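Local structure of uncharacterized protein (Staphylococcus aureus subsp. aureus Mu50, 4QXZ) at residues E40-I48 with E61-F72; A96-S104 with I114-L123. The protein is of unknown function but combines a beta-barrel core resembling type VI secretion system proteins with a pair of helices. All coordinates share one frame; numbering follows the deposited sequence.

Contact 1: E40-I48 with E61-F72; sequences EYELEDGVI and EIVISNEHYETF
The ring of Y41 presents its edge to one face of the H68 imidazole and takes the edge of F72 on one of its own faces, an aromatic cluster of two T-shaped pairs at the open end of the antiparallel hairpin 45-51/57-65 of the beta-barrel. Y41 CG stands beside the backbone N, opposite the carbonyl carbon (chi1 -59°), which carries the ring out to both partners. Y41 and H68 stand almost exactly perpendicular, planes at 89°, and Y41 CE2 comes within 3.5 Å of H68 CD2. The opposite face of the imidazole is covered by E67 CB. F72 is tilted more, its plane at 66° to that of Y41; F72 CE1 is 3.9 Å from Y41 CE2, and F72 CZ lies over the face, offset toward the rim. H68 is the N-cap residue of helix 69-77, so the cluster fastens the start of that helix to strand 38-41.

Between the strands, V47 and E61 form a hydrogen-bonded pair, with V47 N to E61 O and E61 N to V47 O both 2.9 Å. A classic beta bulge follows, where E44 and D45 both face V63: E44 N gives a 2.8 Å bond to V63 O, whereas V63 N reaches D45 O from well above the carbonyl plane. L43 CD2 lies 3.8 Å from I62 CG2. D45 OD1 receives the backbone N-H groups of K22 and T23 of the second subunit. Beyond the bulge a water bridges the separating chains, donating to E42 O at 2.8 Å and accepting from S65 N.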
loop_
_atom_site.group_PDB
_atom_site.type_symbol
_atom_site.label_atom_id
_atom_site.label_comp_id
_atom_site.label_asym_id
_atom_site.label_seq_id
_atom_site.Cartn_x
_atom_site.Cartn_y
_atom_site.Cartn_z
ATOM N N GLU A 40 -20.233 -3.347 6.147
ATOM C CA GLU A 40 -19.113 -3.298 5.227
ATOM C C GLU A 40 -19.318 -2.184 4.211
ATOM O O GLU A 40 -20.380 -2.068 3.611
ATOM C CB GLU A 40 -18.926 -4.643 4.480
ATOM C CG GLU A 40 -17.810 -4.573 3.424
ATOM C CD GLU A 40 -17.081 -5.881 3.161
ATOM O OE1 GLU A 40 -17.371 -6.904 3.810
ATOM O OE2 GLU A 40 -16.192 -5.875 2.287
ATOM N N TYR A 41 -18.286 -1.383 3.986
ATOM C CA TYR A 41 -18.362 -0.337 2.967
ATOM C C TYR A 41 -17.480 -0.701 1.783
ATOM O O TYR A 41 -16.327 -1.076 1.952
ATOM C CB TYR A 41 -17.960 1.012 3.556
ATOM C CG TYR A 41 -18.838 1.420 4.709
ATOM C CD1 TYR A 41 -18.563 0.995 6.000
ATOM C CD2 TYR A 41 -19.953 2.219 4.513
ATOM C CE1 TYR A 41 -19.368 1.360 7.061
ATOM C CE2 TYR A 41 -20.764 2.590 5.573
ATOM C CZ TYR A 41 -20.466 2.153 6.844
ATOM O OH TYR A 41 -21.261 2.512 7.901
ATOM N N GLU A 42 -18.039 -0.588 0.589
ATOM C CA GLU A 42 -17.325 -0.898 -0.642
ATOM C C GLU A 42 -16.286 0.202 -0.959
ATOM O O GLU A 42 -16.623 1.387 -1.122
ATOM C CB GLU A 42 -18.330 -1.080 -1.796
ATOM C CG GLU A 42 -17.734 -1.267 -3.194
ATOM C CD GLU A 42 -17.028 -2.602 -3.399
ATOM O OE1 GLU A 42 -16.998 -3.429 -2.456
ATOM O OE2 GLU A 42 -16.502 -2.824 -4.515
ATOM N N LEU A 43 -15.029 -0.228 -1.075
ATOM C CA LEU A 43 -13.903 0.663 -1.251
ATOM C C LEU A 43 -13.700 1.035 -2.706
ATOM O O LEU A 43 -13.661 0.163 -3.582
ATOM C CB LEU A 43 -12.632 0.014 -0.684
ATOM C CG LEU A 43 -12.581 -0.227 0.841
ATOM C CD1 LEU A 43 -11.215 -0.706 1.276
ATOM C CD2 LEU A 43 -12.912 1.024 1.621
ATOM N N GLU A 44 -13.593 2.338 -2.958
ATOM C CA GLU A 44 -13.045 2.841 -4.212
ATOM C C GLU A 44 -11.521 2.757 -4.180
ATOM O O GLU A 44 -10.869 2.401 -5.184
ATOM C CB GLU A 44 -13.463 4.290 -4.431
ATOM C CG GLU A 44 -14.922 4.448 -4.822
ATOM C CD GLU A 44 -15.203 4.005 -6.248
ATOM O OE1 GLU A 44 -14.398 4.336 -7.158
ATOM O OE2 GLU A 44 -16.234 3.328 -6.455
ATOM N N ASP A 45 -10.968 3.083 -3.013
ATOM C CA ASP A 45 -9.537 3.056 -2.797
ATOM C C ASP A 45 -9.250 2.871 -1.320
ATOM O O ASP A 45 -10.128 3.087 -0.478
ATOM C CB ASP A 45 -8.938 4.378 -3.264
ATOM C CG ASP A 45 -7.440 4.340 -3.315
ATOM O OD1 ASP A 45 -6.917 3.469 -4.058
ATOM O OD2 ASP A 45 -6.798 5.164 -2.608
ATOM N N GLY A 46 -8.017 2.489 -1.000
ATOM C CA GLY A 46 -7.634 2.304 0.387
ATOM C C GLY A 46 -6.153 2.109 0.655
ATOM O O GLY A 46 -5.504 1.191 0.110
ATOM N N VAL A 47 -5.622 2.943 1.545
ATOM C CA VAL A 47 -4.257 2.757 2.050
ATOM C C VAL A 47 -4.226 2.838 3.577
ATOM O O VAL A 47 -4.962 3.625 4.192
ATOM C CB VAL A 47 -3.268 3.805 1.445
ATOM C CG1 VAL A 47 -3.414 5.170 2.105
ATOM C CG2 VAL A 47 -1.840 3.325 1.582
ATOM N N ILE A 48 -3.351 2.056 4.193
ATOM C CA ILE A 48 -3.143 2.188 5.632
ATOM C C ILE A 48 -1.641 2.208 5.946
ATOM O O ILE A 48 -0.897 1.339 5.492
ATOM C CB ILE A 48 -3.914 1.086 6.406
ATOM C CG1 ILE A 48 -3.777 1.276 7.908
ATOM C CG2 ILE A 48 -3.467 -0.309 6.014
ATOM C CD1 ILE A 48 -4.741 0.419 8.715
ATOM N N GLU A 61 -6.663 5.732 5.094
ATOM C CA GLU A 61 -7.363 6.619 4.159
ATOM C C GLU A 61 -8.140 5.768 3.174
ATOM O O GLU A 61 -7.564 4.884 2.530
ATOM C CB GLU A 61 -6.390 7.529 3.411
ATOM C CG GLU A 61 -7.090 8.677 2.671
ATOM C CD GLU A 61 -6.137 9.713 2.059
ATOM O OE1 GLU A 61 -5.130 10.065 2.701
ATOM O OE2 GLU A 61 -6.409 10.196 0.930
ATOM N N ILE A 62 -9.444 6.018 3.078
ATOM C CA ILE A 62 -10.293 5.290 2.144
ATOM C C ILE A 62 -11.130 6.247 1.329
ATOM O O ILE A 62 -11.397 7.371 1.757
ATOM C CB ILE A 62 -11.259 4.312 2.857
ATOM C CG1 ILE A 62 -12.138 5.047 3.878
ATOM C CG2 ILE A 62 -10.488 3.206 3.540
ATOM C CD1 ILE A 62 -13.168 4.172 4.541
ATOM N N VAL A 63 -11.561 5.779 0.167
ATOM C CA VAL A 63 -12.520 6.511 -0.648
ATOM C C VAL A 63 -13.771 5.664 -0.809
ATOM O O VAL A 63 -13.691 4.515 -1.223
ATOM C CB VAL A 63 -11.941 6.851 -2.030
ATOM C CG1 VAL A 63 -12.964 7.621 -2.873
ATOM C CG2 VAL A 63 -10.651 7.659 -1.865
ATOM N N ILE A 64 -14.918 6.231 -0.452
ATOM C CA ILE A 64 -16.189 5.531 -0.567
ATOM C C ILE A 64 -17.257 6.470 -1.108
ATOM O O ILE A 64 -17.022 7.660 -1.273
ATOM C CB ILE A 64 -16.650 4.956 0.785
ATOM C CG1 ILE A 64 -16.736 6.052 1.854
ATOM C CG2 ILE A 64 -15.717 3.834 1.226
ATOM C CD1 ILE A 64 -17.435 5.610 3.134
ATOM N N SER A 65 -18.427 5.911 -1.380
ATOM C CA SER A 65 -19.571 6.672 -1.850
ATOM C C SER A 65 -20.016 7.741 -0.851
ATOM O O SER A 65 -20.021 7.493 0.338
ATOM C CB SER A 65 -20.734 5.715 -2.121
ATOM O OG SER A 65 -21.949 6.421 -2.187
ATOM N N ASN A 66 -20.508 8.847 -1.380
ATOM C CA ASN A 66 -21.074 9.991 -0.654
ATOM C C ASN A 66 -22.253 9.615 0.167
ATOM O O ASN A 66 -22.615 10.290 1.089
ATOM C CB ASN A 66 -21.657 11.011 -1.611
ATOM C CG ASN A 66 -21.982 12.296 -0.964
ATOM O OD1 ASN A 66 -21.339 12.691 -0.029
ATOM N ND2 ASN A 66 -22.966 12.970 -1.472
ATOM N N GLU A 67 -22.906 8.569 -0.263
ATOM C CA GLU A 67 -24.082 8.038 0.397
ATOM C C GLU A 67 -23.946 8.038 1.928
ATOM O O GLU A 67 -24.911 8.290 2.640
ATOM C CB GLU A 67 -24.333 6.623 -0.125
ATOM C CG GLU A 67 -25.560 5.929 0.445
ATOM C CD GLU A 67 -26.000 4.758 -0.406
ATOM O OE1 GLU A 67 -26.408 3.736 0.181
ATOM O OE2 GLU A 67 -25.940 4.864 -1.656
ATOM N N HIS A 68 -22.729 7.797 2.411
ATOM C CA HIS A 68 -22.469 7.599 3.836
ATOM C C HIS A 68 -21.878 8.862 4.507
ATOM O O HIS A 68 -21.273 8.805 5.586
ATOM C CB HIS A 68 -21.554 6.360 4.006
ATOM C CG HIS A 68 -21.942 5.189 3.144
ATOM N ND1 HIS A 68 -21.322 4.911 1.944
ATOM C CD2 HIS A 68 -22.892 4.234 3.301
ATOM C CE1 HIS A 68 -21.861 3.829 1.405
ATOM N NE2 HIS A 68 -22.817 3.399 2.207
ATOM N N TYR A 69 -22.069 10.013 3.873
ATOM C CA TYR A 69 -21.505 11.239 4.393
ATOM C C TYR A 69 -22.032 11.587 5.785
ATOM O O TYR A 69 -21.262 12.038 6.624
ATOM C CB TYR A 69 -21.751 12.400 3.437
ATOM C CG TYR A 69 -21.211 13.684 3.992
ATOM C CD1 TYR A 69 -19.862 13.986 3.883
ATOM C CD2 TYR A 69 -22.033 14.576 4.681
ATOM C CE1 TYR A 69 -19.343 15.159 4.408
ATOM C CE2 TYR A 69 -21.525 15.751 5.216
ATOM C CZ TYR A 69 -20.177 16.039 5.075
ATOM O OH TYR A 69 -19.636 17.191 5.601
ATOM N N GLU A 70 -23.319 11.366 6.050
ATOM C CA GLU A 70 -23.902 11.778 7.346
ATOM C C GLU A 70 -23.409 10.892 8.481
ATOM O O GLU A 70 -23.043 11.384 9.555
ATOM C CB GLU A 70 -25.441 11.764 7.348
ATOM C CG GLU A 70 -26.116 12.277 6.083
ATOM C CD GLU A 70 -25.662 13.663 5.667
ATOM O OE1 GLU A 70 -25.468 14.514 6.565
ATOM O OE2 GLU A 70 -25.515 13.891 4.438
ATOM N N THR A 71 -23.414 9.583 8.246
ATOM C CA THR A 71 -22.944 8.634 9.252
ATOM C C THR A 71 -21.556 9.085 9.735
ATOM O O THR A 71 -21.350 9.313 10.930
ATOM C CB THR A 71 -22.940 7.166 8.719
ATOM O OG1 THR A 71 -24.270 6.779 8.359
ATOM C CG2 THR A 71 -22.458 6.183 9.772
ATOM N N PHE A 72 -20.633 9.283 8.796
ATOM C CA PHE A 72 -19.246 9.576 9.155
ATOM C C PHE A 72 -19.028 10.982 9.687
ATOM O O PHE A 72 -18.111 11.208 10.494
ATOM C CB PHE A 72 -18.307 9.267 7.985
ATOM C CG PHE A 72 -18.113 7.795 7.766
ATOM C CD1 PHE A 72 -18.912 7.099 6.893
ATOM C CD2 PHE A 72 -17.166 7.102 8.494
ATOM C CE1 PHE A 72 -18.755 5.744 6.707
ATOM C CE2 PHE A 72 -17.001 5.746 8.322
ATOM C CZ PHE A 72 -17.801 5.062 7.426
HETATM O O HOH W 1 -18.727 2.978 -1.947
#

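Contact 2: A96-S104 with I114-L123; sequences ALFESTVKS and IVFECHIYTL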
loop_
_atom_site.group_PDB
_atom_site.type_symbol
_atom_site.label_atom_id
_atom_site.label_comp_id
_atom_site.label_asym_id
_atom_site.label_seq_id
_atom_site.Cartn_x
_atom_site.Cartn_y
_atom_site.Cartn_z
ATOM N N ALA A 96 -7.172 -7.257 10.054
ATOM C CA ALA A 96 -6.542 -6.693 11.227
ATOM C C ALA A 96 -7.593 -5.913 12.036
ATOM O O ALA A 96 -8.588 -5.430 11.504
ATOM C CB ALA A 96 -5.386 -5.787 10.831
ATOM N N LEU A 97 -7.358 -5.799 13.334
ATOM C CA LEU A 97 -8.340 -5.234 14.236
ATOM C C LEU A 97 -7.826 -3.883 14.716
ATOM O O LEU A 97 -6.703 -3.803 15.192
ATOM C CB LEU A 97 -8.560 -6.176 15.413
ATOM C CG LEU A 97 -8.629 -7.684 15.099
ATOM C CD1 LEU A 97 -8.836 -8.470 16.380
ATOM C CD2 LEU A 97 -9.737 -8.007 14.116
ATOM N N PHE A 98 -8.629 -2.826 14.561
ATOM C CA PHE A 98 -8.271 -1.505 15.067
ATOM C C PHE A 98 -9.397 -0.848 15.838
ATOM O O PHE A 98 -10.581 -1.117 15.620
ATOM C CB PHE A 98 -7.911 -0.552 13.940
ATOM C CG PHE A 98 -6.779 -1.006 13.087
ATOM C CD1 PHE A 98 -6.996 -1.895 12.051
ATOM C CD2 PHE A 98 -5.508 -0.512 13.291
ATOM C CE1 PHE A 98 -5.956 -2.313 11.254
ATOM C CE2 PHE A 98 -4.465 -0.916 12.493
ATOM C CZ PHE A 98 -4.687 -1.814 11.470
ATOM N N GLU A 99 -9.001 0.051 16.724
ATOM C CA GLU A 99 -9.923 0.964 17.365
ATOM C C GLU A 99 -9.577 2.326 16.788
ATOM O O GLU A 99 -8.405 2.735 16.831
ATOM C CB GLU A 99 -9.747 0.943 18.889
ATOM C CG GLU A 99 -10.737 1.831 19.646
ATOM C CD GLU A 99 -10.586 1.767 21.178
ATOM O OE1 GLU A 99 -9.663 1.042 21.630
ATOM O OE2 GLU A 99 -11.367 2.424 21.934
ATOM N N SER A 100 -10.578 3.031 16.256
ATOM C CA SER A 100 -10.302 4.297 15.589
ATOM C C SER A 100 -11.357 5.387 15.733
ATOM O O SER A 100 -12.508 5.138 16.154
ATOM C CB SER A 100 -10.050 4.038 14.092
ATOM O OG SER A 100 -11.231 3.646 13.440
ATOM N N THR A 101 -10.932 6.599 15.356
ATOM C CA THR A 101 -11.808 7.772 15.247
ATOM C C THR A 101 -11.611 8.456 13.899
ATOM O O THR A 101 -10.504 8.431 13.325
ATOM C CB THR A 101 -11.494 8.805 16.343
ATOM O OG1 THR A 101 -10.096 9.083 16.319
ATOM C CG2 THR A 101 -11.851 8.272 17.730
ATOM N N VAL A 102 -12.670 9.094 13.406
ATOM C CA VAL A 102 -12.573 9.858 12.163
ATOM C C VAL A 102 -11.819 11.171 12.398
ATOM O O VAL A 102 -12.190 11.966 13.269
ATOM C CB VAL A 102 -13.954 10.163 11.564
ATOM C CG1 VAL A 102 -13.797 10.861 10.214
ATOM C CG2 VAL A 102 -14.764 8.877 11.425
ATOM N N LYS A 103 -10.763 11.381 11.614
ATOM C CA LYS A 103 -9.878 12.536 11.754
ATOM C C LYS A 103 -10.233 13.654 10.769
ATOM O O LYS A 103 -10.194 14.824 11.129
ATOM C CB LYS A 103 -8.458 12.089 11.501
ATOM C CG LYS A 103 -7.404 13.096 11.868
ATOM C CD LYS A 103 -6.047 12.596 11.399
ATOM C CE LYS A 103 -4.985 12.787 12.472
ATOM N NZ LYS A 103 -4.734 14.227 12.753
ATOM N N SER A 104 -10.555 13.289 9.527
ATOM C CA SER A 104 -10.945 14.266 8.510
ATOM C C SER A 104 -11.810 13.635 7.421
ATOM O O SER A 104 -11.709 12.440 7.149
ATOM C CB SER A 104 -9.709 14.947 7.896
ATOM O OG SER A 104 -9.006 14.105 7.002
ATOM N N ILE A 114 -12.010 9.637 3.544
ATOM C CA ILE A 114 -12.004 9.668 4.995
ATOM C C ILE A 114 -10.698 9.138 5.531
ATOM O O ILE A 114 -10.297 8.021 5.192
ATOM C CB ILE A 114 -13.136 8.809 5.588
ATOM C CG1 ILE A 114 -14.460 9.112 4.889
ATOM C CG2 ILE A 114 -13.257 9.063 7.081
ATOM C CD1 ILE A 114 -15.533 8.101 5.188
ATOM N N VAL A 115 -10.062 9.941 6.382
ATOM C CA VAL A 115 -8.860 9.557 7.114
ATOM C C VAL A 115 -9.264 9.167 8.536
ATOM O O VAL A 115 -10.006 9.903 9.190
ATOM C CB VAL A 115 -7.864 10.739 7.145
ATOM C CG1 VAL A 115 -6.671 10.447 8.056
ATOM C CG2 VAL A 115 -7.385 11.064 5.730
ATOM N N PHE A 116 -8.794 8.015 9.013
ATOM C CA PHE A 116 -9.032 7.584 10.407
ATOM C C PHE A 116 -7.743 7.523 11.172
ATOM O O PHE A 116 -6.730 7.147 10.613
ATOM C CB PHE A 116 -9.617 6.171 10.481
ATOM C CG PHE A 116 -10.868 5.982 9.684
ATOM C CD1 PHE A 116 -10.812 5.853 8.314
ATOM C CD2 PHE A 116 -12.091 5.916 10.310
ATOM C CE1 PHE A 116 -11.961 5.679 7.584
ATOM C CE2 PHE A 116 -13.246 5.747 9.596
ATOM C CZ PHE A 116 -13.183 5.626 8.227
ATOM N N GLU A 117 -7.805 7.834 12.466
ATOM C CA GLU A 117 -6.688 7.599 13.387
ATOM C C GLU A 117 -6.870 6.233 14.056
ATOM O O GLU A 117 -7.820 6.030 14.793
ATOM C CB GLU A 117 -6.637 8.699 14.451
ATOM C CG GLU A 117 -5.393 8.658 15.337
ATOM C CD GLU A 117 -5.548 9.475 16.625
ATOM O OE1 GLU A 117 -5.899 10.680 16.523
ATOM O OE2 GLU A 117 -5.313 8.916 17.737
ATOM N N CYS A 118 -5.944 5.314 13.821
ATOM C CA CYS A 118 -6.123 3.936 14.200
ATOM C C CYS A 118 -5.062 3.482 15.176
ATOM O O CYS A 118 -3.924 3.936 15.111
ATOM C CB CYS A 118 -6.073 3.056 12.946
ATOM S SG CYS A 118 -7.387 3.424 11.765
ATOM N N HIS A 119 -5.459 2.596 16.082
ATOM C CA HIS A 119 -4.553 1.920 17.002
ATOM C C HIS A 119 -4.846 0.425 16.918
ATOM O O HIS A 119 -5.976 -0.002 17.129
ATOM C CB HIS A 119 -4.772 2.435 18.436
ATOM C CG HIS A 119 -4.891 3.931 18.524
ATOM N ND1 HIS A 119 -3.871 4.781 18.138
ATOM C CD2 HIS A 119 -5.910 4.727 18.933
ATOM C CE1 HIS A 119 -4.257 6.033 18.309
ATOM N NE2 HIS A 119 -5.487 6.029 18.793
ATOM N N ILE A 120 -3.838 -0.365 16.600
ATOM C CA ILE A 120 -4.051 -1.782 16.338
ATOM C C ILE A 120 -4.275 -2.551 17.631
ATOM O O ILE A 120 -3.847 -2.111 18.697
ATOM C CB ILE A 120 -2.854 -2.390 15.582
ATOM C CG1 ILE A 120 -3.316 -3.548 14.702
ATOM C CG2 ILE A 120 -1.743 -2.834 16.548
ATOM C CD1 ILE A 120 -2.226 -4.058 13.783
ATOM N N TYR A 121 -4.960 -3.690 17.547
ATOM C CA TYR A 121 -5.058 -4.584 18.710
ATOM C C TYR A 121 -5.166 -6.065 18.329
ATOM O O TYR A 121 -5.458 -6.406 17.180
ATOM C CB TYR A 121 -6.167 -4.140 19.682
ATOM C CG TYR A 121 -7.582 -4.412 19.253
ATOM C CD1 TYR A 121 -8.206 -5.629 19.530
ATOM C CD2 TYR A 121 -8.331 -3.425 18.619
ATOM C CE1 TYR A 121 -9.533 -5.870 19.139
ATOM C CE2 TYR A 121 -9.644 -3.649 18.223
ATOM C CZ TYR A 121 -10.256 -4.870 18.483
ATOM O OH TYR A 121 -11.580 -5.064 18.060
ATOM N N THR A 122 -4.870 -6.931 19.296
ATOM C CA THR A 122 -4.924 -8.366 19.092
ATOM C C THR A 122 -6.068 -8.884 19.888
ATOM O O THR A 122 -6.346 -8.400 20.983
ATOM C CB THR A 122 -3.690 -9.093 19.632
ATOM O OG1 THR A 122 -2.524 -8.324 19.364
ATOM C CG2 THR A 122 -3.548 -10.462 18.977
ATOM N N LEU A 123 -6.727 -9.897 19.348
ATOM C CA LEU A 123 -7.831 -10.484 20.055
ATOM C C LEU A 123 -7.318 -11.092 21.330
ATOM O O LEU A 123 -6.313 -11.805 21.329
ATOM C CB LEU A 123 -8.501 -11.569 19.220
ATOM C CG LEU A 123 -9.891 -11.950 19.746
ATOM C CD1 LEU A 123 -10.840 -10.755 19.679
ATOM C CD2 LEU A 123 -10.403 -13.153 18.949
HETATM O O HOH W 2 -5.137 -7.255 14.732
#
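Strands 96-107 and 111-121 form a long antiparallel beta hairpin in the wall of the barrel, and their short segments run at 142° to one another. F98, S100, V102, F116, C118 and I120 share one face of this ladder, where I84 of strand 82-88, L60 and I62 of strand 57-65 and F72 of helix 69-77 add to the packing. I120 CG1 sits over a face of the F98 ring, 3.6 Å from F98 CE2, in a CH-pi contact. F98 CD2 lies 3.6 Å from C118 CB, while C118 SG approaches the ring obliquely. Farther along, V102 spreads its two methyls: CG1 meets I114 CG2 at 3.7 Å and CG2 meets F116 CE2.

The other face carries L97 and Y121, whose side chains cross at about a right angle. L97 CB stands nearly over the centre of the Y121 ring, 3.8 Å from the centroid and 13° off the normal. Y121 CG occupies the position between backbone N and carbonyl carbon (chi1 75°), which folds the ring back over the neighbouring strand; its hydroxyl is hydrogen-bonded to D83, and K158 makes a cation-pi contact with the ring. A water ties L97 N to Y121 O.

Paired backbone bonds link E99 with H119 and T101 with E117. At the far end K103 and S104 both face V115 in a classic beta bulge, where V115 O accepts K103 N at 2.9 Å and, weakly, S104 N at 3.4 Å.

Contact 1 closes before contact 2 opens along the chain, so the two hairpins follow in series, with helix 69-77 and strand 82-88 between them. Their centres lie 14 Å apart within one curled antiparallel sheet, where strand 57-65 of contact 1 neighbours strand 111-121 of contact 2. The seam includes a probable backbone hydrogen bond from I114 N to I62 O. Inside it, I62 packs on F116, I48 reaches F98, and F72 of the helix rests on I114, giving both contacts a common apolar interior. Thus the hairpins form adjoining parts of the beta-barrel core. Only contact 1 meets the second subunit, whereas contact 2 leads toward the C-terminal helices 127-137 and 142-155.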